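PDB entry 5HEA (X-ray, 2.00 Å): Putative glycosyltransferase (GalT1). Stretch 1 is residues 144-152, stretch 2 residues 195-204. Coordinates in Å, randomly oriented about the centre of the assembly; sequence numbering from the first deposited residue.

Stretch 1 (144-152) NYTIAEWMD
Stretch 2, residues 195-204: IYRLYLKASQ

Segments distant in sequence often pack without a single direct hydrogen bond between them, relying on shape and on a bridging water, and this glycosyltransferase contact is a compact example. Stretch 1 enters as an extended strand, with phi/psi of -93/137 at Asn144 and -124/145 at Tyr145, and passes through Thr146 (-75/165) into a short helix, Ile147 to Trp150, with values near -60/-45. Met151 (-76/25) is the first residue to leave helical geometry. Stretch 2 has the reverse order, helix first: helical from Ile195, it flattens through Leu200 (-65/-18), opens at Ala202 (-85/163), kinks at Ser203 (-100/-37) and is extended again at Gln204 (-148/143). The backbones draw nearest where Thr146 faces Gln204, CA to CA 5.0 Å. There Gln204 CA lies 3.4 Å from Tyr145 O, a CA-H...O contact with an angle of 138° at the hydrogen.

The strand-to-helix turn is held from within. Thr146, at the N-cap with chi1 p, accepts from Glu149 N through OG1 at 3.0 Å, while Thr146 N donates to Glu149 OE1 at 3.1 Å. Backbone bonds from Trp150 N to Thr146 O and from Met151 N to Ile147 O, both 2.8 Å, continue the turn. One water joins the stretches, accepting from Ile147 N at 3.0 Å and donating to Ser203 O at 2.7 Å, so that it links two backbones lacking a direct bond.

Ile147, m at both chi angles, points toward stretch 2 and is buried against its helix end. Ile147 CG1 lies 3.2 Å from Ala202 O, Ile147 CD1 4.0 Å from Ala202 CB, and Ile147 CG2 4.2 Å from Leu200 CD2. Trp150 (chi1 t, chi2 -107°) also points toward the partner, presenting an edge to the face of Tyr199 (chi1 m, chi2 -31°). The five-membered ring and the tyrosine ring have centroids 4.3 Å apart and planes at 74°, with Trp150 NE1 3.3 Å from Tyr199 CE2.

Met151 shows how a flexible side chain can recover a contact that its CA-to-CB bond does not aim at. That bond points sideways, yet chi angles m, m and t bring the terminal methyl nearer: Met151 CE is 3.4 Å from both Tyr199 CB and Leu200 CD2. Leu200 (m, t) likewise starts sideways and ends nearer. Gln204, t at chi1 and chi2 with chi3 -83°, reaches along stretch 1 until Gln204 NE2 is 3.5 Å from Asn144 CG. Together the stretches bury 479 Å², counted over both sides.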

# COMPACT_ATOMS: atom_id res chain seq x y z
N ASN A 144 6.58 50.16 16.60
CA ASN A 144 7.63 49.19 16.89
C ASN A 144 7.22 48.39 18.12
O ASN A 144 6.72 48.96 19.08
CB ASN A 144 8.96 49.90 17.18
CG ASN A 144 9.58 50.49 15.93
OD1 ASN A 144 9.27 50.07 14.82
ND2 ASN A 144 10.45 51.48 16.11
N TYR A 145 7.42 47.07 18.08
CA TYR A 145 7.05 46.21 19.20
C TYR A 145 8.23 45.40 19.70
O TYR A 145 9.06 44.94 18.91
CB TYR A 145 5.95 45.22 18.80
CG TYR A 145 4.63 45.83 18.44
CD1 TYR A 145 3.63 46.01 19.39
CD2 TYR A 145 4.36 46.22 17.13
CE1 TYR A 145 2.41 46.57 19.06
CE2 TYR A 145 3.14 46.77 16.78
CZ TYR A 145 2.17 46.94 17.75
OH TYR A 145 0.96 47.50 17.41
N THR A 146 8.28 45.18 21.01
CA THR A 146 9.13 44.14 21.56
C THR A 146 8.43 42.83 21.24
O THR A 146 7.23 42.82 20.92
CB THR A 146 9.26 44.23 23.09
OG1 THR A 146 7.98 43.96 23.67
CG2 THR A 146 9.74 45.62 23.53
N ILE A 147 9.14 41.72 21.36
CA ILE A 147 8.51 40.43 21.07
C ILE A 147 7.38 40.15 22.06
O ILE A 147 6.32 39.68 21.67
CB ILE A 147 9.52 39.28 21.04
CG1 ILE A 147 10.70 39.63 20.13
CG2 ILE A 147 8.84 37.98 20.59
CD1 ILE A 147 10.28 40.23 18.78
N ALA A 148 7.60 40.48 23.33
CA ALA A 148 6.57 40.30 24.36
C ALA A 148 5.28 41.08 24.05
O ALA A 148 4.18 40.53 24.15
CB ALA A 148 7.11 40.67 25.73
N GLU A 149 5.43 42.34 23.66
CA GLU A 149 4.30 43.15 23.20
C GLU A 149 3.66 42.57 21.95
O GLU A 149 2.43 42.56 21.80
CB GLU A 149 4.75 44.58 22.89
CG GLU A 149 5.21 45.38 24.09
CD GLU A 149 5.77 46.74 23.71
OE1 GLU A 149 6.28 46.89 22.58
OE2 GLU A 149 5.70 47.67 24.55
N TRP A 150 4.51 42.13 21.04
CA TRP A 150 4.02 41.54 19.79
C TRP A 150 3.17 40.29 20.06
O TRP A 150 2.07 40.15 19.50
CB TRP A 150 5.20 41.20 18.87
CG TRP A 150 4.75 40.68 17.57
CD1 TRP A 150 4.82 39.38 17.14
CD2 TRP A 150 4.11 41.41 16.53
NE1 TRP A 150 4.29 39.27 15.88
CE2 TRP A 150 3.84 40.50 15.48
CE3 TRP A 150 3.75 42.75 16.37
CZ2 TRP A 150 3.23 40.89 14.29
CZ3 TRP A 150 3.13 43.14 15.19
CH2 TRP A 150 2.88 42.21 14.16
N MET A 151 3.65 39.42 20.94
CA MET A 151 2.97 38.16 21.25
C MET A 151 1.73 38.32 22.14
O MET A 151 1.34 37.39 22.83
CB MET A 151 3.93 37.19 21.94
CG MET A 151 5.16 36.78 21.13
SD MET A 151 4.78 35.89 19.61
CE MET A 151 6.43 35.48 19.07
N ASP A 152 1.12 39.50 22.13
CA ASP A 152 0.05 39.76 23.09
C ASP A 152 -1.27 40.21 22.48
O ASP A 152 -2.10 40.78 23.18
CB ASP A 152 0.51 40.77 24.14
CG ASP A 152 0.19 40.33 25.54
OD1 ASP A 152 0.23 39.11 25.79
OD2 ASP A 152 -0.12 41.19 26.39
N ILE A 195 5.38 30.64 11.46
CA ILE A 195 5.62 32.09 11.44
C ILE A 195 6.04 32.60 12.81
O ILE A 195 7.02 33.34 12.94
CB ILE A 195 4.39 32.86 10.88
CG1 ILE A 195 4.18 32.50 9.41
CG2 ILE A 195 4.59 34.36 10.99
CD1 ILE A 195 5.44 32.74 8.54
N TYR A 196 5.34 32.17 13.85
CA TYR A 196 5.65 32.65 15.20
C TYR A 196 7.08 32.31 15.64
O TYR A 196 7.68 33.05 16.43
CB TYR A 196 4.63 32.14 16.22
CG TYR A 196 4.85 30.72 16.67
CD1 TYR A 196 4.37 29.65 15.92
CD2 TYR A 196 5.50 30.44 17.87
CE1 TYR A 196 4.56 28.34 16.34
CE2 TYR A 196 5.69 29.13 18.30
CZ TYR A 196 5.22 28.09 17.53
OH TYR A 196 5.42 26.79 17.95
N ARG A 197 7.63 31.21 15.14
CA ARG A 197 9.01 30.89 15.48
C ARG A 197 10.00 31.92 14.92
O ARG A 197 11.00 32.24 15.56
CB ARG A 197 9.37 29.46 15.06
CG ARG A 197 8.48 28.42 15.75
CD ARG A 197 8.90 27.00 15.43
NE ARG A 197 8.24 26.47 14.24
CZ ARG A 197 8.88 25.92 13.21
NH1 ARG A 197 10.21 25.86 13.22
NH2 ARG A 197 8.20 25.41 12.17
N LEU A 198 9.71 32.46 13.75
CA LEU A 198 10.50 33.58 13.23
C LEU A 198 10.42 34.81 14.13
O LEU A 198 11.44 35.47 14.40
CB LEU A 198 10.05 33.93 11.82
CG LEU A 198 10.31 32.82 10.81
CD1 LEU A 198 9.45 33.05 9.56
CD2 LEU A 198 11.79 32.81 10.46
N TYR A 199 9.22 35.13 14.60
CA TYR A 199 9.04 36.25 15.54
C TYR A 199 9.94 36.07 16.78
O TYR A 199 10.59 37.01 17.26
CB TYR A 199 7.60 36.32 16.01
CG TYR A 199 6.55 36.66 14.99
CD1 TYR A 199 6.83 37.47 13.90
CD2 TYR A 199 5.24 36.18 15.13
CE1 TYR A 199 5.84 37.77 12.97
CE2 TYR A 199 4.26 36.47 14.21
CZ TYR A 199 4.56 37.26 13.13
OH TYR A 199 3.58 37.57 12.23
N LEU A 200 9.97 34.85 17.31
CA LEU A 200 10.76 34.58 18.52
C LEU A 200 12.27 34.75 18.29
O LEU A 200 13.03 34.91 19.25
CB LEU A 200 10.44 33.18 19.08
CG LEU A 200 9.02 32.97 19.60
CD1 LEU A 200 8.75 31.48 19.85
CD2 LEU A 200 8.78 33.79 20.88
N LYS A 201 12.69 34.75 17.03
CA LYS A 201 14.10 34.97 16.70
C LYS A 201 14.42 36.47 16.68
O LYS A 201 15.58 36.85 16.78
CB LYS A 201 14.44 34.37 15.33
CG LYS A 201 14.49 32.85 15.27
CD LYS A 201 15.79 32.32 15.83
CE LYS A 201 16.15 30.98 15.20
NZ LYS A 201 16.73 31.10 13.83
N ALA A 202 13.39 37.30 16.55
CA ALA A 202 13.61 38.74 16.35
C ALA A 202 13.80 39.51 17.66
O ALA A 202 13.48 39.00 18.73
CB ALA A 202 12.46 39.35 15.54
N SER A 203 14.34 40.73 17.56
CA SER A 203 14.48 41.62 18.72
C SER A 203 13.37 42.66 18.72
O SER A 203 12.86 43.04 19.78
CB SER A 203 15.84 42.36 18.69
OG SER A 203 16.91 41.47 18.96
N GLN A 204 12.99 43.11 17.53
CA GLN A 204 11.94 44.11 17.38
C GLN A 204 11.19 43.89 16.07
O GLN A 204 11.78 43.53 15.05
CB GLN A 204 12.53 45.53 17.39
CG GLN A 204 11.49 46.63 17.14
CD GLN A 204 12.10 48.02 17.22
OE1 GLN A 204 12.26 48.58 18.31
NE2 GLN A 204 12.45 48.58 16.07
O HOH W 1 12.06 42.11 22.14